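Local structure of 4-hydroxy-3-methylbut-2-enyl diphosphate reductase (Aquifex aeolicus, 3DNF) at residues Glu112-Val117 with Glu185-Asn190; Gly120-Pro125 with Leu147-Glu152; Glu245-Glu250 with Glu272-Arg277. The protein catalyses the last step of the non-mevalonate pathway, reducing 4-hydroxy-3-methylbut-2-enyl diphosphate to isopentenyl and dimethylallyl diphosphate with an iron-sulfur cluster. All blocks are in the same frame, centred on the assembly; numbering follows the deposited sequence. Where two conformers were deposited one is given.

Overall arrangement
Interactions 1 and 2 share one lobe of this three-lobed protein, built on the parallel sheet with strand order 141-144, 115-119, 158-163, 185-189. Their centres lie about 15 Å apart and they touch where Phe115 CZ packs on Glu152 CG. Along the chain, interaction 2 is nested inside the loop that interaction 1 closes. Interaction 3 follows in series and belongs to the lobe formed by strands 3-6, 257-262, 212-216 and 238-241, on the opposite side of the chain's centre, its centre about 49 Å from that of interaction 1 and about 42 Å from that of interaction 2. Interaction 1 adjoins the subunit interface, whereas interaction 2 includes a loop with a predicted substrate-binding residue, His124.

Interaction 1: residues Glu112-Val117 with Glu185-Asn190; sequences EGYFVV and EVKVIN
Tyr114 and Lys187 mark the closest backbone approach, their CA atoms 8.1 Å apart, too far for the two segments to be neighbouring strands. Gly113 ends the helix before it in a Schellman motif with positive phi, and the chain then enters strand 115-119, while 185-189 is the outermost strand of this sheet within the chain. Strand 158-163 lies between them in the sheet, and side chains make the contact. Tyr114 CG lies anti to the carbonyl carbon (chi1 -67°), and the ring reaches across to the second strand at about a right angle to the Lys187 chain. Lys187 CB comes within 3.5 Å of Tyr114 CZ, meeting the ring obliquely. The main partner of Glu185 OE2 is Arg158, in a salt bridge; in the conformer given here, Tyr114 OH adds a weak hydrogen bond to this oxygen at 2.7 Å, its proton having another acceptor within reach. Extended to its tip, Lys187 places NZ 2.7 Å from Glu112 OE1 in a salt bridge, on the syn side and 21° out of the carboxylate plane. An alanine in place of Tyr114 would probably open a gap beside the Lys187 methylenes and deprive Arg158 of its cation-pi partner. Lys187 NZ and Glu185 OE2 also form reciprocal salt bridges with Glu185 and Lys187 of the second subunit. Leu109 of helix 97-111 packs on Tyr114 and Lys187, helix 169-182 packs on Val186 and Val188, and strand 185-189 pairs antiparallel with a strand of the second subunit, continuing the sheet across the dimer interface.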
loop_
_atom_site.group_PDB
_atom_site.type_symbol
_atom_site.label_atom_id
_atom_site.label_comp_id
_atom_site.label_asym_id
_atom_site.label_seq_id
_atom_site.Cartn_x
_atom_site.Cartn_y
_atom_site.Cartn_z
ATOM N N GLU B 112 -9.014 4.712 16.703
ATOM C CA GLU B 112 -8.232 3.492 16.681
ATOM C C GLU B 112 -6.732 3.757 16.877
ATOM O O GLU B 112 -5.971 2.823 16.904
ATOM C CB GLU B 112 -8.518 2.716 15.379
ATOM C CG GLU B 112 -10.014 2.262 15.260
ATOM C CD GLU B 112 -10.368 1.609 13.912
ATOM O OE1 GLU B 112 -9.527 1.635 12.996
ATOM O OE2 GLU B 112 -11.499 1.078 13.755
ATOM N N GLY B 113 -6.344 5.023 17.017
ATOM C CA GLY B 113 -4.986 5.368 17.446
ATOM C C GLY B 113 -4.041 5.584 16.265
ATOM O O GLY B 113 -2.817 5.550 16.435
ATOM N N TYR B 114 -4.579 5.795 15.068
ATOM C CA TYR B 114 -3.701 6.032 13.901
ATOM C C TYR B 114 -3.366 7.500 13.652
ATOM O O TYR B 114 -4.183 8.386 13.944
ATOM C CB TYR B 114 -4.334 5.514 12.586
ATOM C CG TYR B 114 -4.459 4.021 12.531
ATOM C CD1 TYR B 114 -3.403 3.238 12.098
ATOM C CD2 TYR B 114 -5.635 3.371 12.986
ATOM C CE1 TYR B 114 -3.510 1.848 12.074
ATOM C CE2 TYR B 114 -5.753 1.995 12.958
ATOM C CZ TYR B 114 -4.678 1.232 12.502
ATOM O OH TYR B 114 -4.779 -0.123 12.485
ATOM N N PHE B 115 -2.169 7.745 13.107
ATOM C CA PHE B 115 -1.821 9.045 12.512
ATOM C C PHE B 115 -2.393 9.007 11.078
ATOM O O PHE B 115 -2.153 8.063 10.371
ATOM C CB PHE B 115 -0.303 9.179 12.438
ATOM C CG PHE B 115 0.169 10.452 11.787
ATOM C CD1 PHE B 115 0.305 11.620 12.535
ATOM C CD2 PHE B 115 0.487 10.480 10.422
ATOM C CE1 PHE B 115 0.757 12.814 11.932
ATOM C CE2 PHE B 115 0.941 11.670 9.805
ATOM C CZ PHE B 115 1.093 12.829 10.566
ATOM N N VAL B 116 -3.151 10.017 10.690
ATOM C CA VAL B 116 -3.923 9.925 9.429
ATOM C C VAL B 116 -3.154 10.569 8.262
ATOM O O VAL B 116 -2.704 11.711 8.320
ATOM C CB VAL B 116 -5.333 10.538 9.598
ATOM C CG1 VAL B 116 -6.093 10.612 8.249
ATOM C CG2 VAL B 116 -6.140 9.669 10.576
ATOM N N VAL B 117 -3.109 9.837 7.151
ATOM C CA VAL B 117 -2.700 10.388 5.888
ATOM C C VAL B 117 -3.900 10.497 4.933
ATOM O O VAL B 117 -4.604 9.525 4.712
ATOM C CB VAL B 117 -1.610 9.497 5.291
ATOM C CG1 VAL B 117 -1.449 9.766 3.790
ATOM C CG2 VAL B 117 -0.272 9.684 6.050
ATOM N N GLU B 185 2.605 -0.656 10.990
ATOM C CA GLU B 185 1.224 -1.018 10.815
ATOM C C GLU B 185 0.487 0.056 10.037
ATOM O O GLU B 185 0.517 1.232 10.383
ATOM C CB GLU B 185 0.579 -1.253 12.175
ATOM C CG GLU B 185 -0.877 -1.411 12.108
ATOM C CD GLU B 185 -1.496 -1.715 13.444
ATOM O OE1 GLU B 185 -0.865 -2.418 14.272
ATOM O OE2 GLU B 185 -2.639 -1.257 13.647
ATOM N N VAL B 186 -0.162 -0.365 8.953
ATOM C CA VAL B 186 -0.863 0.587 8.121
ATOM C C VAL B 186 -2.303 0.109 7.998
ATOM O O VAL B 186 -2.533 -1.060 7.728
ATOM C CB VAL B 186 -0.248 0.697 6.702
ATOM C CG1 VAL B 186 -1.166 1.552 5.806
ATOM C CG2 VAL B 186 1.127 1.315 6.786
ATOM N N LYS B 187 -3.270 1.014 8.172
ATOM C CA LYS B 187 -4.647 0.674 7.864
ATOM C C LYS B 187 -5.163 1.586 6.767
ATOM O O LYS B 187 -5.017 2.795 6.844
ATOM C CB LYS B 187 -5.554 0.772 9.100
ATOM C CG LYS B 187 -7.024 0.529 8.807
ATOM C CD LYS B 187 -7.772 0.268 10.097
ATOM C CE LYS B 187 -9.269 0.228 9.914
ATOM N NZ LYS B 187 -9.907 -0.266 11.179
ATOM N N VAL B 188 -5.758 0.999 5.731
ATOM C CA VAL B 188 -6.266 1.777 4.633
ATOM C C VAL B 188 -7.756 1.628 4.556
ATOM O O VAL B 188 -8.288 0.515 4.577
ATOM C CB VAL B 188 -5.694 1.260 3.277
ATOM C CG1 VAL B 188 -6.199 2.084 2.066
ATOM C CG2 VAL B 188 -4.170 1.178 3.340
ATOM N N ILE B 189 -8.441 2.771 4.536
ATOM C CA ILE B 189 -9.851 2.741 4.196
ATOM C C ILE B 189 -9.987 3.440 2.839
ATOM O O ILE B 189 -9.812 4.672 2.720
ATOM C CB ILE B 189 -10.702 3.421 5.276
ATOM C CG1 ILE B 189 -10.489 2.710 6.621
ATOM C CG2 ILE B 189 -12.210 3.459 4.793
ATOM C CD1 ILE B 189 -11.116 3.475 7.797
ATOM N N ASN B 190 -10.264 2.635 1.818
ATOM C CA ASN B 190 -10.297 3.162 0.454
ATOM C C ASN B 190 -11.589 3.943 0.207
ATOM O O ASN B 190 -12.638 3.363 -0.057
ATOM C CB ASN B 190 -10.140 2.065 -0.597
ATOM C CG ASN B 190 -10.033 2.630 -2.024
ATOM O OD1 ASN B 190 -10.453 3.768 -2.305
ATOM N ND2 ASN B 190 -9.502 1.850 -2.910
#

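Interaction 2: residues Gly120-Pro125 with Leu147-Glu152; sequences GEKNHP and LEDIGE
Lys122, in the loop between strand 115-119 and helix 125-136, reaches Asp149 in the 3-10 segment that follows strand 141-144, so the contact ties together two loops at the same end of the parallel sheet. Lys122 lies within a type I beta turn from Glu121 to His124, closed by His124 N to Glu121 O at 3.0 Å; His124 is the N-cap of the helix and is predicted to bind the substrate and both products. Lysine and aspartate point at one another across the space between the loops. The fully extended chain of Lys122 carries NZ to 3.3 Å from Asp149 OD1, in a salt bridge that meets this oxygen from above the carboxylate plane, 50° out of it. Lys122 CE lies beside the other oxygen, 3.5 Å from Asp149 OD2. Asp149 OD2 accepts hydrogen bonds from the backbone N of Glu145 and of Thr146, which probably fix the carboxylate's rotation, while Glu145 OE1 also takes the backbone N of Lys122. With Lys122 exposed and a single long bond well out of plane, the pairing is likely to contribute mainly electrostatic attraction, partly balancing the aspartate charge without holding the ammonium group tightly.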
loop_
_atom_site.group_PDB
_atom_site.type_symbol
_atom_site.label_atom_id
_atom_site.label_comp_id
_atom_site.label_asym_id
_atom_site.label_seq_id
_atom_site.Cartn_x
_atom_site.Cartn_y
_atom_site.Cartn_z
ATOM N N GLY B 120 -4.590 13.385 -1.334
ATOM C CA GLY B 120 -5.429 14.333 -2.071
ATOM C C GLY B 120 -4.738 15.651 -2.331
ATOM O O GLY B 120 -3.565 15.820 -2.002
ATOM N N GLU B 121 -5.500 16.587 -2.881
ATOM C CA GLU B 121 -5.035 17.936 -3.204
ATOM C C GLU B 121 -5.186 18.887 -2.001
ATOM O O GLU B 121 -6.317 19.154 -1.555
ATOM C CB GLU B 121 -5.805 18.454 -4.422
ATOM C CG GLU B 121 -5.346 19.843 -4.870
ATOM C CD GLU B 121 -6.152 20.439 -6.029
ATOM O OE1 GLU B 121 -7.205 19.882 -6.434
ATOM O OE2 GLU B 121 -5.727 21.517 -6.517
ATOM N N LYS B 122 -4.058 19.368 -1.470
ATOM C CA LYS B 122 -4.053 20.197 -0.238
ATOM C C LYS B 122 -5.089 21.329 -0.198
ATOM O O LYS B 122 -5.859 21.453 0.765
ATOM C CB LYS B 122 -2.666 20.768 0.048
ATOM C CG LYS B 122 -1.637 19.698 0.403
ATOM C CD LYS B 122 -0.282 20.275 0.686
ATOM C CE LYS B 122 0.672 19.145 1.009
ATOM N NZ LYS B 122 2.032 19.629 1.301
ATOM N N ASN B 123 -5.150 22.114 -1.260
ATOM C CA ASN B 123 -6.047 23.277 -1.250
ATOM C C ASN B 123 -7.457 22.983 -1.754
ATOM O O ASN B 123 -8.270 23.895 -1.938
ATOM C CB ASN B 123 -5.423 24.445 -2.030
ATOM C CG ASN B 123 -5.870 25.817 -1.504
ATOM O OD1 ASN B 123 -6.055 26.011 -0.290
ATOM N ND2 ASN B 123 -6.034 26.778 -2.418
ATOM N N HIS B 124 -7.782 21.709 -1.969
ATOM C CA HIS B 124 -9.104 21.414 -2.486
ATOM C C HIS B 124 -10.125 21.520 -1.368
ATOM O O HIS B 124 -9.859 21.044 -0.276
ATOM C CB HIS B 124 -9.186 20.031 -3.140
ATOM C CG HIS B 124 -10.503 19.779 -3.813
ATOM N ND1 HIS B 124 -10.662 19.818 -5.182
ATOM C CD2 HIS B 124 -11.725 19.504 -3.303
ATOM C CE1 HIS B 124 -11.925 19.576 -5.487
ATOM N NE2 HIS B 124 -12.591 19.382 -4.364
ATOM N N PRO B 125 -11.300 22.133 -1.644
ATOM C CA PRO B 125 -12.335 22.235 -0.579
ATOM C C PRO B 125 -12.746 20.912 0.122
ATOM O O PRO B 125 -13.050 20.912 1.339
ATOM C CB PRO B 125 -13.523 22.862 -1.313
ATOM C CG PRO B 125 -12.908 23.600 -2.490
ATOM C CD PRO B 125 -11.743 22.756 -2.907
ATOM N N LEU B 147 4.690 12.345 -3.459
ATOM C CA LEU B 147 5.331 11.317 -2.664
ATOM C C LEU B 147 6.251 11.905 -1.581
ATOM O O LEU B 147 6.400 11.318 -0.513
ATOM C CB LEU B 147 6.044 10.307 -3.567
ATOM C CG LEU B 147 6.192 8.848 -3.123
ATOM C CD1 LEU B 147 4.904 8.205 -2.600
ATOM C CD2 LEU B 147 6.742 8.049 -4.302
ATOM N N GLU B 148 6.798 13.094 -1.835
ATOM C CA GLU B 148 7.678 13.769 -0.874
ATOM C C GLU B 148 6.941 14.166 0.409
ATOM O O GLU B 148 7.578 14.333 1.460
ATOM C CB GLU B 148 8.349 14.999 -1.504
ATOM C CG GLU B 148 9.732 14.725 -2.069
ATOM C CD GLU B 148 10.700 15.893 -1.842
ATOM O OE1 GLU B 148 10.281 17.067 -1.997
ATOM O OE2 GLU B 148 11.888 15.636 -1.517
ATOM N N ASP B 149 5.611 14.271 0.326
ATOM C CA ASP B 149 4.768 14.596 1.491
ATOM C C ASP B 149 4.722 13.508 2.580
ATOM O O ASP B 149 4.350 13.790 3.715
ATOM C CB ASP B 149 3.337 14.916 1.059
ATOM C CG ASP B 149 3.211 16.232 0.300
ATOM O OD1 ASP B 149 4.004 17.155 0.539
ATOM O OD2 ASP B 149 2.264 16.374 -0.509
ATOM N N ILE B 150 5.086 12.267 2.257
ATOM C CA ILE B 150 4.921 11.170 3.223
ATOM C C ILE B 150 5.895 11.159 4.419
ATOM O O ILE B 150 5.643 10.482 5.417
ATOM C CB ILE B 150 4.902 9.775 2.552
ATOM C CG1 ILE B 150 6.286 9.403 2.020
ATOM C CG2 ILE B 150 3.865 9.731 1.459
ATOM C CD1 ILE B 150 6.361 7.943 1.576
ATOM N N GLY B 151 7.004 11.901 4.302
ATOM C CA GLY B 151 8.017 12.004 5.363
ATOM C C GLY B 151 7.504 12.032 6.797
ATOM O O GLY B 151 7.948 11.255 7.636
ATOM N N GLU B 152 6.571 12.939 7.086
ATOM C CA GLU B 152 6.057 13.089 8.444
ATOM C C GLU B 152 5.287 11.840 8.938
ATOM O O GLU B 152 5.389 11.473 10.106
ATOM C CB GLU B 152 5.201 14.352 8.550
ATOM C CG GLU B 152 4.704 14.691 9.950
ATOM C CD GLU B 152 5.785 15.281 10.843
ATOM O OE1 GLU B 152 6.899 15.581 10.347
ATOM O OE2 GLU B 152 5.515 15.431 12.057
#

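Interaction 3: residues Glu245-Glu250 with Glu272-Arg277; sequences EELQPE and EQVKSR
Leu247 CG stands anti to its own carbonyl carbon (chi1 -71°) and, with chi2 at 164°, the side chain carries CD1 onto helix 268-281. On the helix, CG of Arg277 points away from the backbone N (chi1 167°), which lays this methylene against the leucine; bends at chi2 and chi3 then turn the guanidinium end aside. The backbones come closest at these two residues, with 7.8 Å between their CA atoms. All contacts converge on one methyl group. Leu247 CD1 is 3.6 Å from Arg277 CG and also touches the carbonyl oxygen of Val274. The same methyl lies 3.8 Å from Val274 CG1. The leucine and arginine chains run alongside each other, pointing opposite ways, the arginine contributing the aliphatic part of its chain. Its guanidinium group forms a salt bridge through NH2 with Glu280, while Glu245 OE2 lies 6.2 Å from Arg277 NH2, near enough for a probable weak attraction without direct contact. One turn of the helix is reinforced by Ser276, whose OG donates to Glu272 O at 2.7 Å. The backbone Ser276 N reaches the same oxygen from the opposite face of its plane, so two donors grip that carbonyl. This is apolar packing far from the iron-sulfur cluster, joining the loop after strand 238-241 to the C-terminal helix. Around it, Ile241 of strand 238-241 and Ile214 of strand 212-216 each touch both Leu247 and Val274, with Ile216 also against Val274; Phe252 packs on Leu247, and Ala244 meets Val274 and Arg277, so loop and helix share the hydrophobic layer of this parallel sheet.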
loop_
_atom_site.group_PDB
_atom_site.type_symbol
_atom_site.label_atom_id
_atom_site.label_comp_id
_atom_site.label_asym_id
_atom_site.label_seq_id
_atom_site.Cartn_x
_atom_site.Cartn_y
_atom_site.Cartn_z
ATOM N N GLU B 245 -24.748 23.572 -30.368
ATOM C CA GLU B 245 -24.405 24.488 -31.465
ATOM C C GLU B 245 -23.226 23.989 -32.289
ATOM O O GLU B 245 -23.136 24.267 -33.484
ATOM C CB GLU B 245 -24.070 25.890 -30.933
ATOM C CG GLU B 245 -25.232 26.649 -30.297
ATOM C CD GLU B 245 -26.442 26.778 -31.211
ATOM O OE1 GLU B 245 -27.574 26.601 -30.711
ATOM O OE2 GLU B 245 -26.269 27.053 -32.419
ATOM N N GLU B 246 -22.331 23.249 -31.643
ATOM C CA GLU B 246 -21.106 22.778 -32.284
ATOM C C GLU B 246 -21.301 21.537 -33.160
ATOM O O GLU B 246 -20.452 21.239 -34.008
ATOM C CB GLU B 246 -20.025 22.543 -31.234
ATOM C CG GLU B 246 -19.697 23.787 -30.428
ATOM C CD GLU B 246 -18.795 23.498 -29.252
ATOM O OE1 GLU B 246 -17.657 23.022 -29.460
ATOM O OE2 GLU B 246 -19.222 23.755 -28.114
ATOM N N LEU B 247 -22.418 20.836 -32.966
ATOM C CA LEU B 247 -22.753 19.640 -33.746
ATOM C C LEU B 247 -22.840 19.922 -35.244
ATOM O O LEU B 247 -23.813 20.518 -35.722
ATOM C CB LEU B 247 -24.071 19.022 -33.263
ATOM C CG LEU B 247 -24.074 18.321 -31.904
ATOM C CD1 LEU B 247 -25.501 18.107 -31.387
ATOM C CD2 LEU B 247 -23.304 16.998 -31.964
ATOM N N GLN B 248 -21.818 19.491 -35.975
ATOM C CA GLN B 248 -21.765 19.689 -37.421
ATOM C C GLN B 248 -22.614 18.632 -38.112
ATOM O O GLN B 248 -22.409 17.437 -37.881
ATOM C CB GLN B 248 -20.326 19.616 -37.930
ATOM C CG GLN B 248 -19.421 20.728 -37.414
ATOM C CD GLN B 248 -17.967 20.537 -37.811
ATOM O OE1 GLN B 248 -17.057 20.852 -37.042
ATOM N NE2 GLN B 248 -17.740 20.015 -39.010
ATOM N N PRO B 249 -23.573 19.065 -38.957
ATOM C CA PRO B 249 -24.408 18.125 -39.716
ATOM C C PRO B 249 -23.559 17.111 -40.481
ATOM O O PRO B 249 -23.989 15.972 -40.691
ATOM C CB PRO B 249 -25.156 19.035 -40.695
ATOM C CG PRO B 249 -25.215 20.352 -40.004
ATOM C CD PRO B 249 -23.922 20.468 -39.250
ATOM N N GLU B 250 -22.353 17.536 -40.861
ATOM C CA GLU B 250 -21.402 16.724 -41.619
ATOM C C GLU B 250 -21.080 15.395 -40.932
ATOM O O GLU B 250 -20.975 14.356 -41.598
ATOM C CB GLU B 250 -20.113 17.520 -41.848
ATOM C CG GLU B 250 -19.116 16.854 -42.791
ATOM C CD GLU B 250 -17.897 17.715 -43.067
ATOM O OE1 GLU B 250 -17.436 17.730 -44.235
ATOM O OE2 GLU B 250 -17.404 18.376 -42.123
ATOM N N GLU B 272 -29.728 16.372 -23.247
ATOM C CA GLU B 272 -30.978 16.316 -24.024
ATOM C C GLU B 272 -30.995 17.305 -25.181
ATOM O O GLU B 272 -31.533 17.000 -26.250
ATOM C CB GLU B 272 -32.203 16.524 -23.125
ATOM C CG GLU B 272 -32.387 15.440 -22.050
ATOM C CD GLU B 272 -32.412 14.020 -22.624
ATOM O OE1 GLU B 272 -33.140 13.793 -23.607
ATOM O OE2 GLU B 272 -31.694 13.142 -22.090
ATOM N N GLN B 273 -30.410 18.483 -24.965
ATOM C CA GLN B 273 -30.262 19.488 -26.014
ATOM C C GLN B 273 -29.448 18.929 -27.172
ATOM O O GLN B 273 -29.799 19.118 -28.336
ATOM C CB GLN B 273 -29.587 20.747 -25.475
ATOM C CG GLN B 273 -30.503 21.661 -24.682
ATOM C CD GLN B 273 -29.942 23.056 -24.498
ATOM O OE1 GLN B 273 -30.678 23.980 -24.162
ATOM N NE2 GLN B 273 -28.635 23.219 -24.707
ATOM N N VAL B 274 -28.363 18.235 -26.834
ATOM C CA VAL B 274 -27.502 17.589 -27.817
ATOM C C VAL B 274 -28.227 16.441 -28.548
ATOM O O VAL B 274 -28.201 16.368 -29.785
ATOM C CB VAL B 274 -26.174 17.125 -27.168
ATOM C CG1 VAL B 274 -25.371 16.209 -28.116
ATOM C CG2 VAL B 274 -25.353 18.343 -26.759
ATOM N N LYS B 275 -28.889 15.576 -27.778
ATOM C CA LYS B 275 -29.639 14.445 -28.318
ATOM C C LYS B 275 -30.694 14.880 -29.334
ATOM O O LYS B 275 -30.774 14.312 -30.422
ATOM C CB LYS B 275 -30.284 13.624 -27.192
ATOM C CG LYS B 275 -31.175 12.474 -27.659
ATOM C CD LYS B 275 -31.688 11.682 -26.476
ATOM C CE LYS B 275 -32.615 10.586 -26.934
ATOM N NZ LYS B 275 -32.415 9.385 -26.085
ATOM N N SER B 276 -31.504 15.877 -28.993
ATOM C CA SER B 276 -32.576 16.264 -29.910
ATOM C C SER B 276 -32.110 17.142 -31.075
ATOM O O SER B 276 -32.823 17.281 -32.071
ATOM C CB SER B 276 -33.781 16.862 -29.175
ATOM O OG SER B 276 -33.384 17.725 -28.139
ATOM N N ARG B 277 -30.914 17.720 -30.961
ATOM C CA ARG B 277 -30.296 18.397 -32.108
ATOM C C ARG B 277 -29.761 17.352 -33.085
ATOM O O ARG B 277 -29.865 17.527 -34.302
ATOM C CB ARG B 277 -29.224 19.418 -31.662
ATOM C CG ARG B 277 -28.282 19.987 -32.756
ATOM C CD ARG B 277 -28.907 20.161 -34.148
ATOM N NE ARG B 277 -29.338 21.520 -34.452
ATOM C CZ ARG B 277 -29.439 22.016 -35.681
ATOM N NH1 ARG B 277 -29.136 21.270 -36.741
ATOM N NH2 ARG B 277 -29.841 23.268 -35.855
#